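Local coordinates for protein exotoxin 3, putative (PDB 4RH6) that probably acts as a secreted virulence protease that cleaves host proteins such as collagens and cytokines, at residues A[114-119]-A[138-143]. Residues are numbered along the deposited sequence; the frame is centred on the assembly and turned at random.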
loop_
_atom_site.group_PDB
_atom_site.type_symbol
_atom_site.label_atom_id
_atom_site.label_comp_id
_atom_site.label_asym_id
_atom_site.label_seq_id
_atom_site.Cartn_x
_atom_site.Cartn_y
_atom_site.Cartn_z
ATOM N N ASP A 114 -13.412 -13.250 9.957
ATOM C CA ASP A 114 -13.452 -11.968 10.646
ATOM C C ASP A 114 -12.147 -11.273 10.449
ATOM O O ASP A 114 -11.219 -11.889 9.964
ATOM C CB ASP A 114 -13.608 -12.214 12.133
ATOM C CG ASP A 114 -14.939 -12.832 12.479
ATOM O OD1 ASP A 114 -15.968 -12.440 11.881
ATOM O OD2 ASP A 114 -14.962 -13.675 13.385
ATOM N N TYR A 115 -12.050 -10.007 10.865
ATOM C CA TYR A 115 -10.798 -9.285 10.727
ATOM C C TYR A 115 -9.794 -9.911 11.669
ATOM O O TYR A 115 -10.150 -10.432 12.713
ATOM C CB TYR A 115 -10.942 -7.779 10.996
ATOM C CG TYR A 115 -11.786 -7.041 9.963
ATOM C CD1 TYR A 115 -11.260 -6.711 8.709
ATOM C CD2 TYR A 115 -13.090 -6.652 10.243
ATOM C CE1 TYR A 115 -12.017 -6.029 7.767
ATOM C CE2 TYR A 115 -13.851 -5.971 9.303
ATOM C CZ TYR A 115 -13.311 -5.657 8.070
ATOM O OH TYR A 115 -14.075 -4.989 7.137
ATOM N N ILE A 116 -8.533 -9.877 11.279
ATOM C CA ILE A 116 -7.472 -10.479 12.077
ATOM C C ILE A 116 -7.044 -9.593 13.229
ATOM O O ILE A 116 -6.787 -10.072 14.321
ATOM C CB ILE A 116 -6.190 -10.701 11.226
ATOM C CG1 ILE A 116 -6.498 -11.383 9.890
ATOM C CG2 ILE A 116 -5.135 -11.466 12.022
ATOM C CD1 ILE A 116 -5.254 -11.569 9.042
ATOM N N ASN A 117 -6.944 -8.297 12.959
ATOM C CA ASN A 117 -6.466 -7.331 13.930
ATOM C C ASN A 117 -7.187 -6.008 13.668
ATOM O O ASN A 117 -7.454 -5.666 12.523
ATOM C CB ASN A 117 -4.942 -7.183 13.734
ATOM C CG ASN A 117 -4.270 -6.341 14.804
ATOM O OD1 ASN A 117 -4.804 -6.147 15.893
ATOM N ND2 ASN A 117 -3.064 -5.851 14.497
ATOM N N THR A 118 -7.531 -5.278 14.719
ATOM C CA THR A 118 -8.194 -3.991 14.558
ATOM C C THR A 118 -7.483 -2.977 15.452
ATOM O O THR A 118 -8.032 -2.527 16.456
ATOM C CB THR A 118 -9.684 -4.056 14.923
ATOM O OG1 THR A 118 -9.826 -4.278 16.325
ATOM C CG2 THR A 118 -10.376 -5.172 14.177
ATOM N N PRO A 119 -6.245 -2.621 15.091
ATOM C CA PRO A 119 -5.498 -1.658 15.882
ATOM C C PRO A 119 -6.157 -0.282 15.941
ATOM O O PRO A 119 -6.950 0.069 15.078
ATOM C CB PRO A 119 -4.153 -1.561 15.136
ATOM C CG PRO A 119 -4.447 -2.008 13.747
ATOM C CD PRO A 119 -5.486 -3.070 13.909
ATOM N N SER A 138 -7.149 -7.266 7.477
ATOM C CA SER A 138 -7.666 -8.474 6.888
ATOM C C SER A 138 -6.550 -9.266 6.219
ATOM O O SER A 138 -6.800 -10.184 5.442
ATOM C CB SER A 138 -8.662 -8.028 5.836
ATOM O OG SER A 138 -9.066 -9.102 5.059
ATOM N N LYS A 139 -5.309 -8.911 6.544
ATOM C CA LYS A 139 -4.142 -9.501 5.918
ATOM C C LYS A 139 -2.955 -9.771 6.847
ATOM O O LYS A 139 -2.562 -8.909 7.620
ATOM C CB LYS A 139 -3.678 -8.556 4.818
ATOM C CG LYS A 139 -4.615 -8.453 3.612
ATOM C CD LYS A 139 -3.842 -8.086 2.364
ATOM C CE LYS A 139 -2.842 -9.184 2.056
ATOM N NZ LYS A 139 -1.825 -8.765 1.078
ATOM N N GLU A 140 -2.384 -10.969 6.744
ATOM C CA GLU A 140 -1.231 -11.350 7.559
ATOM C C GLU A 140 0.004 -10.572 7.112
ATOM O O GLU A 140 0.805 -10.106 7.923
ATOM C CB GLU A 140 -0.946 -12.850 7.416
ATOM C CG GLU A 140 -2.017 -13.778 7.962
ATOM C CD GLU A 140 -1.725 -15.255 7.680
ATOM O OE1 GLU A 140 -0.821 -15.549 6.864
ATOM O OE2 GLU A 140 -2.425 -16.129 8.260
ATOM N N ASP A 141 0.136 -10.450 5.798
ATOM C CA ASP A 141 1.252 -9.775 5.171
ATOM C C ASP A 141 0.703 -8.562 4.410
ATOM O O ASP A 141 -0.008 -8.724 3.409
ATOM C CB ASP A 141 1.925 -10.756 4.211
ATOM C CG ASP A 141 3.208 -10.239 3.665
ATOM O OD1 ASP A 141 3.801 -9.326 4.292
ATOM O OD2 ASP A 141 3.640 -10.760 2.612
ATOM N N ILE A 142 1.000 -7.359 4.895
ATOM C CA ILE A 142 0.491 -6.133 4.261
ATOM C C ILE A 142 1.616 -5.262 3.800
ATOM O O ILE A 142 2.545 -5.003 4.564
ATOM C CB ILE A 142 -0.327 -5.232 5.218
ATOM C CG1 ILE A 142 -1.290 -6.055 6.059
ATOM C CG2 ILE A 142 -1.034 -4.132 4.435
ATOM C CD1 ILE A 142 -2.241 -5.208 6.867
ATOM N N SER A 143 1.483 -4.749 2.586
ATOM C CA SER A 143 2.482 -3.883 1.994
ATOM C C SER A 143 2.329 -2.440 2.445
ATOM O O SER A 143 1.206 -1.947 2.601
ATOM C CB SER A 143 2.335 -3.901 0.478
ATOM O OG SER A 143 1.116 -3.283 0.086
HETATM O O HOH W 1 -9.900 -10.971 7.580
#
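Glu140 OE2 is gripped by two hydroxyls, Ser109 OG and Tyr112 OH, while the aliphatic part of the same side chain meets Ile116. The methylene Glu140 CG lies 4.1 Å from Ile116 CD1, and the chain then runs on extended (chi2 175°) to bring the carboxylate to those hydroxyls. Glutamate suits this place because it offers methylenes to the isoleucine and a carboxylate to the hydroxyls.

Ile116 makes the largest single contribution, with Ser138 close behind. Its CG1 is anti to the carbonyl carbon (chi1 -48°), and the trans bond beyond it (chi2 179°) extends the arm so that CD1 rests on the backbone of the turn from Ser138 to Glu140. Ile116 CD1 sits over the face of the peptide linking Ser138 to Lys139, 3.6 Å from Lys139 N, and also near Glu140 N. Being hydrocarbon, the methyl takes no hydrogen bonds from the turn, where Asn108, which also touches Ile116, binds Ser138 O through ND2 and Glu140 N through OD1. The first bond of the Lys139 side chain heads away from residues 114-119, and it is the backbone that meets the methyl.

At the more exposed end, Ser138 CB approaches the edge of the Tyr115 ring near its plane, 4.1 Å from CD1. Serine, with a single short branch, lets the ring edge come up to its CB; the ring also meets that of Tyr136. Here a water spans the segments, donating to Asp114 O at 2.9 Å and hydrogen-bonding Ser138 OG at 3.2 Å.

Just before strand 120-124, Ile116 and Asn117 both bond through their backbones to Ile137, a classic beta bulge. It opens the antiparallel pairing of strands 120-124 and 130-134 in the C-terminal beta-grasp domain of this staphylococcal superantigen-like fold.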